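Local atomic coordinates of cadherin-5 (Gallus gallus, PDB entry 3PPE), a protein that joins neighbouring endothelial cells by calcium-dependent, homophilic adhesion, represented here by its two outermost extracellular cadherin domains, EC1 and EC2. Residues V142-I147 with V180-A185; A101-Q106 with G190-A195. All blocks are in the same frame, centred on the assembly; numbering follows the deposited sequence.

Contact 1. Residues V142-I147 with V180-A185. With CA (calcium ion), chain D.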
ATOM      1  N   VAL A 142      11.039 -21.060  16.385  1.00 13.82           N
ATOM      2  CA  VAL A 142      10.578 -22.431  16.614  1.00 12.64           C
ATOM      3  C   VAL A 142      10.674 -22.725  18.111  1.00 12.90           C
ATOM      4  O   VAL A 142      11.659 -22.371  18.748  1.00 13.68           O
ATOM      5  CB  VAL A 142      11.447 -23.446  15.843  1.00 13.25           C
ATOM      6  CG1 VAL A 142      10.930 -24.903  16.055  1.00 12.04           C
ATOM      7  CG2 VAL A 142      11.584 -23.094  14.289  1.00 13.14           C
ATOM      8  N   THR A 143       9.655 -23.379  18.661  1.00 13.02           N
ATOM      9  CA  THR A 143       9.639 -23.868  20.044  1.00 12.26           C
ATOM     10  C   THR A 143       9.302 -25.376  20.015  1.00 11.45           C
ATOM     11  O   THR A 143       8.749 -25.867  19.040  1.00 11.47           O
ATOM     12  CB  THR A 143       8.582 -23.105  20.944  1.00 12.03           C
ATOM     13  OG1 THR A 143       7.270 -23.453  20.522  1.00 10.42           O
ATOM     14  CG2 THR A 143       8.745 -21.613  20.832  1.00 12.76           C
ATOM     15  N   TYR A 144       9.675 -26.111  21.058  1.00 10.76           N
ATOM     16  CA  TYR A 144       9.576 -27.566  21.046  1.00 10.93           C
ATOM     17  C   TYR A 144       8.899 -28.056  22.330  1.00 11.36           C
ATOM     18  O   TYR A 144       9.107 -27.478  23.380  1.00  9.27           O
ATOM     19  CB  TYR A 144      10.989 -28.165  20.990  1.00 11.00           C
ATOM     20  CG  TYR A 144      11.789 -27.831  19.744  1.00  9.87           C
ATOM     21  CD1 TYR A 144      12.583 -26.689  19.688  1.00  9.49           C
ATOM     22  CD2 TYR A 144      11.711 -28.643  18.611  1.00  8.00           C
ATOM     23  CE1 TYR A 144      13.329 -26.363  18.525  1.00  9.21           C
ATOM     24  CE2 TYR A 144      12.473 -28.327  17.417  1.00  8.77           C
ATOM     25  CZ  TYR A 144      13.273 -27.214  17.411  1.00 11.25           C
ATOM     26  OH  TYR A 144      13.989 -26.888  16.292  1.00 10.76           O
ATOM     27  N   GLN A 145       8.152 -29.161  22.229  1.00 12.13           N
ATOM     28  CA  GLN A 145       7.513 -29.774  23.362  1.00 14.45           C
ATOM     29  C   GLN A 145       7.644 -31.298  23.180  1.00 13.42           C
ATOM     30  O   GLN A 145       7.582 -31.806  22.058  1.00 13.37           O
ATOM     31  CB  GLN A 145       6.031 -29.297  23.372  1.00 14.59           C
ATOM     32  CG  GLN A 145       5.122 -29.856  24.456  1.00 19.60           C
ATOM     33  CD  GLN A 145       3.630 -29.373  24.309  1.00 21.71           C
ATOM     34  OE1 GLN A 145       3.232 -28.740  23.290  1.00 29.93           O
ATOM     35  NE2 GLN A 145       2.809 -29.707  25.311  1.00 29.28           N
ATOM     36  N   ILE A 146       7.873 -32.029  24.265  1.00 12.74           N
ATOM     37  CA  ILE A 146       7.724 -33.485  24.221  1.00 12.69           C
ATOM     38  C   ILE A 146       6.274 -33.805  24.594  1.00 13.23           C
ATOM     39  O   ILE A 146       5.782 -33.354  25.636  1.00 12.71           O
ATOM     40  CB  ILE A 146       8.714 -34.222  25.150  1.00 12.77           C
ATOM     41  CG1 ILE A 146      10.161 -33.964  24.674  1.00 13.24           C
ATOM     42  CG2 ILE A 146       8.413 -35.771  25.174  1.00 12.37           C
ATOM     43  CD1 ILE A 146      11.179 -34.548  25.626  1.00 13.72           C
ATOM     44  N   ILE A 147       5.579 -34.533  23.720  1.00 13.60           N
ATOM     45  CA  ILE A 147       4.158 -34.779  23.930  1.00 14.83           C
ATOM     46  C   ILE A 147       3.904 -36.260  24.279  1.00 15.48           C
ATOM     47  O   ILE A 147       2.785 -36.651  24.620  1.00 16.39           O
ATOM     48  CB  ILE A 147       3.287 -34.320  22.694  1.00 15.36           C
ATOM     49  CG1 ILE A 147       3.659 -35.074  21.426  1.00 14.72           C
ATOM     50  CG2 ILE A 147       3.367 -32.767  22.443  1.00 13.83           C
ATOM     51  CD1 ILE A 147       2.752 -34.665  20.217  1.00 16.06           C
ATOM     52  N   VAL A 180       8.095 -35.701  19.759  1.00 11.42           N
ATOM     53  CA  VAL A 180       8.333 -34.282  19.918  0.50 11.10           C
ATOM     54  C   VAL A 180       7.428 -33.517  18.937  1.00 10.92           C
ATOM     55  O   VAL A 180       7.031 -34.041  17.894  1.00 10.72           O
ATOM     56  CB  VAL A 180       9.878 -33.952  19.798  0.50 11.72           C
ATOM     57  CG1 VAL A 180      10.414 -34.260  18.398  0.50 11.28           C
ATOM     58  CG2 VAL A 180      10.209 -32.506  20.234  0.50 10.81           C
ATOM     59  N   LYS A 181       7.058 -32.295  19.294  1.00 11.32           N
ATOM     60  CA  LYS A 181       6.228 -31.478  18.455  1.00 11.52           C
ATOM     61  C   LYS A 181       6.875 -30.091  18.426  1.00 11.59           C
ATOM     62  O   LYS A 181       7.395 -29.594  19.451  1.00 12.59           O
ATOM     63  CB  LYS A 181       4.810 -31.385  19.055  1.00 12.61           C
ATOM     64  CG  LYS A 181       3.780 -30.647  18.146  1.00 14.25           C
ATOM     65  CD  LYS A 181       2.337 -30.782  18.660  1.00 15.74           C
ATOM     66  CE  LYS A 181       1.311 -30.582  17.500  1.00 21.50           C
ATOM     67  NZ  LYS A 181      -0.107 -30.392  18.065  1.00 27.65           N
ATOM     68  N   ALA A 182       6.847 -29.462  17.256  1.00 10.56           N
ATOM     69  CA  ALA A 182       7.372 -28.111  17.098  1.00 10.17           C
ATOM     70  C   ALA A 182       6.270 -27.130  16.712  1.00 11.15           C
ATOM     71  O   ALA A 182       5.238 -27.524  16.168  1.00 11.65           O
ATOM     72  CB  ALA A 182       8.487 -28.092  16.065  1.00  9.69           C
ATOM     73  N   LYS A 183       6.496 -25.852  16.995  1.00 11.65           N
ATOM     74  CA  LYS A 183       5.433 -24.855  16.939  1.00 11.91           C
ATOM     75  C   LYS A 183       5.994 -23.443  17.068  1.00 10.37           C
ATOM     76  O   LYS A 183       6.601 -23.096  18.081  1.00 11.19           O
ATOM     77  CB  LYS A 183       4.398 -25.113  18.035  1.00 12.46           C
ATOM     78  CG  LYS A 183       3.404 -23.979  18.228  1.00 15.96           C
ATOM     79  CD  LYS A 183       2.260 -24.397  19.138  1.00 15.10           C
ATOM     80  CE  LYS A 183       2.760 -24.748  20.529  1.00 21.54           C
ATOM     81  NZ  LYS A 183       2.705 -23.579  21.450  1.00 24.89           N
ATOM     82  N   ASP A 184       5.786 -22.632  16.036  1.00  9.28           N
ATOM     83  CA  ASP A 184       6.348 -21.288  15.992  1.00 10.06           C
ATOM     84  C   ASP A 184       5.672 -20.374  17.010  1.00  9.92           C
ATOM     85  O   ASP A 184       4.585 -20.675  17.502  1.00  9.21           O
ATOM     86  CB  ASP A 184       6.217 -20.697  14.587  1.00  8.61           C
ATOM     87  CG  ASP A 184       4.800 -20.260  14.268  1.00 11.66           C
ATOM     88  OD1 ASP A 184       4.485 -20.087  13.072  1.00 11.71           O
ATOM     89  OD2 ASP A 184       4.003 -20.090  15.214  1.00 12.55           O
ATOM     90  N   ALA A 185       6.323 -19.258  17.319  1.00  9.84           N
ATOM     91  CA  ALA A 185       6.012 -18.499  18.524  1.00 11.47           C
ATOM     92  C   ALA A 185       4.612 -17.898  18.452  1.00 11.88           C
ATOM     93  O   ALA A 185       4.069 -17.440  19.456  1.00 12.35           O
ATOM     94  CB  ALA A 185       7.048 -17.408  18.748  1.00  9.84           C
TER
HETATM   95 CA    CA D 402       5.950 -19.778  10.924  1.00 11.18          CA
HETATM   96  O   HOH W   1       4.781 -21.642  20.527  1.00 22.68           O

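Contact 2. Residues A101-Q106 with G190-A195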
ATOM      1  N   ALA A 101       4.265 -23.625   9.352  1.00 13.32           N
ATOM      2  CA  ALA A 101       4.590 -24.175  10.676  1.00 13.81           C
ATOM      3  C   ALA A 101       6.013 -24.787  10.604  1.00 13.56           C
ATOM      4  O   ALA A 101       6.528 -25.073   9.510  1.00 14.11           O
ATOM      5  CB  ALA A 101       3.543 -25.214  11.094  1.00 13.81           C
ATOM      6  N   PRO A 102       6.690 -24.925  11.749  1.00 13.74           N
ATOM      7  CA  PRO A 102       7.990 -25.634  11.709  1.00 13.30           C
ATOM      8  C   PRO A 102       7.787 -27.093  11.363  1.00 13.72           C
ATOM      9  O   PRO A 102       6.779 -27.729  11.812  1.00 13.22           O
ATOM     10  CB  PRO A 102       8.535 -25.470  13.143  1.00 11.86           C
ATOM     11  CG  PRO A 102       7.699 -24.284  13.712  1.00 11.93           C
ATOM     12  CD  PRO A 102       6.348 -24.477  13.110  1.00 13.73           C
ATOM     13  N   ILE A 103       8.695 -27.627  10.541  1.00 13.42           N
ATOM     14  CA  ILE A 103       8.627 -29.044  10.153  1.00 14.30           C
ATOM     15  C   ILE A 103       9.956 -29.697  10.488  1.00 13.74           C
ATOM     16  O   ILE A 103      11.017 -29.155  10.196  1.00 13.05           O
ATOM     17  CB  ILE A 103       8.284 -29.238   8.634  1.00 16.03           C
ATOM     18  CG1 ILE A 103       6.901 -28.653   8.288  1.00 16.30           C
ATOM     19  CG2 ILE A 103       8.272 -30.726   8.232  1.00 16.21           C
ATOM     20  CD1 ILE A 103       6.861 -28.160   6.869  1.00 19.37           C
ATOM     21  N   PHE A 104       9.914 -30.859  11.136  1.00 12.45           N
ATOM     22  CA  PHE A 104      11.166 -31.513  11.513  1.00 12.45           C
ATOM     23  C   PHE A 104      12.028 -31.842  10.317  1.00 13.03           C
ATOM     24  O   PHE A 104      11.505 -31.977   9.214  1.00 14.23           O
ATOM     25  CB  PHE A 104      10.890 -32.713  12.392  1.00 11.41           C
ATOM     26  CG  PHE A 104      10.610 -32.318  13.812  1.00 12.09           C
ATOM     27  CD1 PHE A 104       9.302 -32.177  14.258  1.00 10.45           C
ATOM     28  CD2 PHE A 104      11.671 -32.022  14.682  1.00 11.43           C
ATOM     29  CE1 PHE A 104       9.028 -31.800  15.604  1.00 10.99           C
ATOM     30  CE2 PHE A 104      11.408 -31.618  16.007  1.00 14.01           C
ATOM     31  CZ  PHE A 104      10.068 -31.525  16.452  1.00 10.10           C
ATOM     32  N   VAL A 105      13.335 -31.976  10.520  1.00 12.73           N
ATOM     33  CA  VAL A 105      14.233 -32.278   9.402  1.00 13.45           C
ATOM     34  C   VAL A 105      14.352 -33.787   9.103  1.00 13.48           C
ATOM     35  O   VAL A 105      14.867 -34.152   8.063  1.00 13.70           O
ATOM     36  CB  VAL A 105      15.641 -31.628   9.543  1.00 14.35           C
ATOM     37  CG1 VAL A 105      15.544 -30.100   9.612  1.00 15.55           C
ATOM     38  CG2 VAL A 105      16.401 -32.187  10.755  1.00 14.21           C
ATOM     39  N   GLN A 106      13.843 -34.636   9.996  1.00 13.72           N
ATOM     40  CA  GLN A 106      13.865 -36.103   9.853  1.00 14.83           C
ATOM     41  C   GLN A 106      12.587 -36.577  10.514  1.00 14.87           C
ATOM     42  O   GLN A 106      12.143 -35.987  11.493  1.00 13.96           O
ATOM     43  CB  GLN A 106      15.022 -36.792  10.639  1.00 14.46           C
ATOM     44  CG  GLN A 106      16.410 -36.312  10.297  1.00 16.89           C
ATOM     45  CD  GLN A 106      17.489 -36.803  11.204  1.00 15.71           C
ATOM     46  OE1 GLN A 106      17.379 -37.869  11.880  1.00 21.11           O
ATOM     47  NE2 GLN A 106      18.571 -36.065  11.211  1.00 18.01           N
ATOM     48  N   GLY A 190       0.436 -28.213  13.292  1.00 31.74           N
ATOM     49  CA  GLY A 190       1.669 -28.835  12.844  1.00 35.57           C
ATOM     50  C   GLY A 190       1.359 -30.282  12.515  1.00 37.01           C
ATOM     51  O   GLY A 190       0.973 -31.059  13.389  1.00 37.10           O
ATOM     52  N   GLU A 191       1.528 -30.645  11.248  1.00 39.12           N
ATOM     53  CA  GLU A 191       2.199 -31.889  10.890  1.00 39.60           C
ATOM     54  C   GLU A 191       2.636 -31.695   9.442  1.00 39.40           C
ATOM     55  O   GLU A 191       1.823 -31.783   8.521  1.00 41.24           O
ATOM     56  CB  GLU A 191       1.370 -33.167  11.023  1.00 40.28           C
ATOM     57  CG  GLU A 191       1.078 -33.571  12.459  1.00 43.73           C
ATOM     58  CD  GLU A 191      -0.103 -32.821  13.046  1.00 48.87           C
ATOM     59  OE1 GLU A 191      -0.716 -32.013  12.319  1.00 51.37           O
ATOM     60  OE2 GLU A 191      -0.417 -33.042  14.235  1.00 48.94           O
ATOM     61  N   SER A 192       3.923 -31.432   9.247  1.00 37.93           N
ATOM     62  CA  SER A 192       4.964 -32.392   9.600  1.00 34.82           C
ATOM     63  C   SER A 192       5.628 -32.024  10.921  1.00 31.68           C
ATOM     64  O   SER A 192       6.833 -32.207  11.094  1.00 30.76           O
ATOM     65  CB  SER A 192       6.012 -32.478   8.489  1.00 35.80           C
ATOM     66  OG  SER A 192       5.737 -33.554   7.609  1.00 37.71           O
ATOM     67  N   SER A 193       4.835 -31.502  11.853  1.00 28.43           N
ATOM     68  CA  SER A 193       5.370 -30.746  12.979  1.00 23.84           C
ATOM     69  C   SER A 193       5.590 -31.645  14.191  1.00 21.68           C
ATOM     70  O   SER A 193       5.828 -31.163  15.298  1.00 20.44           O
ATOM     71  CB  SER A 193       4.433 -29.592  13.343  1.00 24.03           C
ATOM     72  OG  SER A 193       4.540 -28.534  12.407  1.00 22.49           O
ATOM     73  N   THR A 194       5.510 -32.955  13.974  1.00 18.97           N
ATOM     74  CA  THR A 194       5.912 -33.926  14.986  1.00 18.27           C
ATOM     75  C   THR A 194       7.007 -34.847  14.459  1.00 16.27           C
ATOM     76  O   THR A 194       7.171 -35.005  13.249  1.00 15.65           O
ATOM     77  CB  THR A 194       4.719 -34.778  15.456  1.00 18.40           C
ATOM     78  OG1 THR A 194       4.219 -35.552  14.359  1.00 20.85           O
ATOM     79  CG2 THR A 194       3.607 -33.889  15.992  1.00 19.95           C
ATOM     80  N   ALA A 195       7.754 -35.454  15.376  1.00 14.09           N
ATOM     81  CA  ALA A 195       8.695 -36.509  15.021  1.00 12.06           C
ATOM     82  C   ALA A 195       8.914 -37.468  16.188  1.00 12.28           C
ATOM     83  O   ALA A 195       8.432 -37.233  17.296  1.00 12.63           O
ATOM     84  CB  ALA A 195      10.018 -35.911  14.568  1.00 10.49           C
TER

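Contact 1. Residues V142-I147 with V180-A185
The Y144 ring meets the neighbouring strand obliquely, bringing CD2 to 4.1 Å from A182 CB, and the peptide oxygen of K181 also approaches it at a slant. Its hydroxyl reaches beyond the pair to the backbone N of A128, in the opposing sheet. On the same side V142 CG1 rests 4.0 Å from A182 CB; I146 and V180 also face into the sandwich there. The strands run antiparallel as C and F of the EC2 cadherin domain. Q145 and K181 exchange two backbone hydrogen bonds, Q145 N to K181 O and K181 N to Q145 O, both 2.9 Å and nearly along the C=O axis. Beyond them, I147 CG2 touches K181 CB.

K183 O, between the strands, accepts twice from T143, whose side chain stands on the face away from Y144. T143 OG1 donates to it in the carbonyl plane at 2.6 Å, while the bent backbone bond from T143 N comes from above that plane at 3.1 Å. A chi1 of 69° sets OG1 between the backbone N and the carbonyl carbon, within range of that oxygen. A water then donates to T143 OG1 and to D184 O and accepts from K183 NZ.

D184 turns to the metal: OD1 binds calcium at 2.6 Å, while OD2 accepts from L188 N. Its carboxylate is thus divided between cation and backbone amide, likely limiting its rotation.

Contact 2. Residues A101-Q106 with G190-A195
A hydrogen bond of only 2.5 Å, from S193 OG to P102 O, stands out here. Its exact length is doubtful, since residues 190-193 are modelled with several contacts tighter than atoms allow, and I103 against S192 suffers likewise. As modelled, and with the same doubt attached, a chi1 of -75° puts OG near the proline carbonyl oxygen, beside the backbone N of S193 and anti to its carbonyl carbon. A101 CB sits 3.7 Å from S193 OG as well. One residue on from I103, F104 N makes a weak bond to S192 O at 3.4 Å, fairly straight at 160°.

F104 does most of the apolar work. A195 CB lies over one face of its ring in a CH-pi contact, 4.0 Å from the centroid but displaced toward the rim, where CG is its nearest atom. The main chain of the other segment passes the ring's edge, with S193 C and T194 N in the ring plane. S193 O comes to 3.3 Å from CE1, and T194 C approaches CD1 obliquely at 3.5 Å. V126 and A128 of one sheet and A182 of the other also touch this phenyl group. Replacing F104 by an alanine would probably open a gap between the two sheets and leave the A195 methyl without the ring face it rests on.

I103 pairs through its backbone with E129, whereas A195 pairs with V180, so the contact brings the start of EC2's first strand against the entry to its last. Chemically, an aromatic plug is set beside a polar main-chain turn: the hydrogen on CE1, probably slightly positive, points to the S193 carbonyl oxygen, while the S193 hydroxyl probably supplies the proton that P102 O accepts.

In the fold
Both contacts lie in the half of EC2 next to EC1, their centres 9 Å apart, and strand 175-184 is common ground. It pairs with 142-148 in contact 1 and, on its other side, with 194-202 from contact 2: A182 N to S193 O is 2.8 Å and V180 N to A195 O 2.9 Å, both probable hydrogen bonds. P102 CG packs 3.4 Å from D184 N, and the nearest P102 side-chain atom is about 5 Å from a calcium ion. D184 binds that ion together with N98, N100, D130, D132 and H139. Ligands from the linker before A101 and from EC2 loops and strands thus meet at one interdomain site, where calcium stiffens the junction.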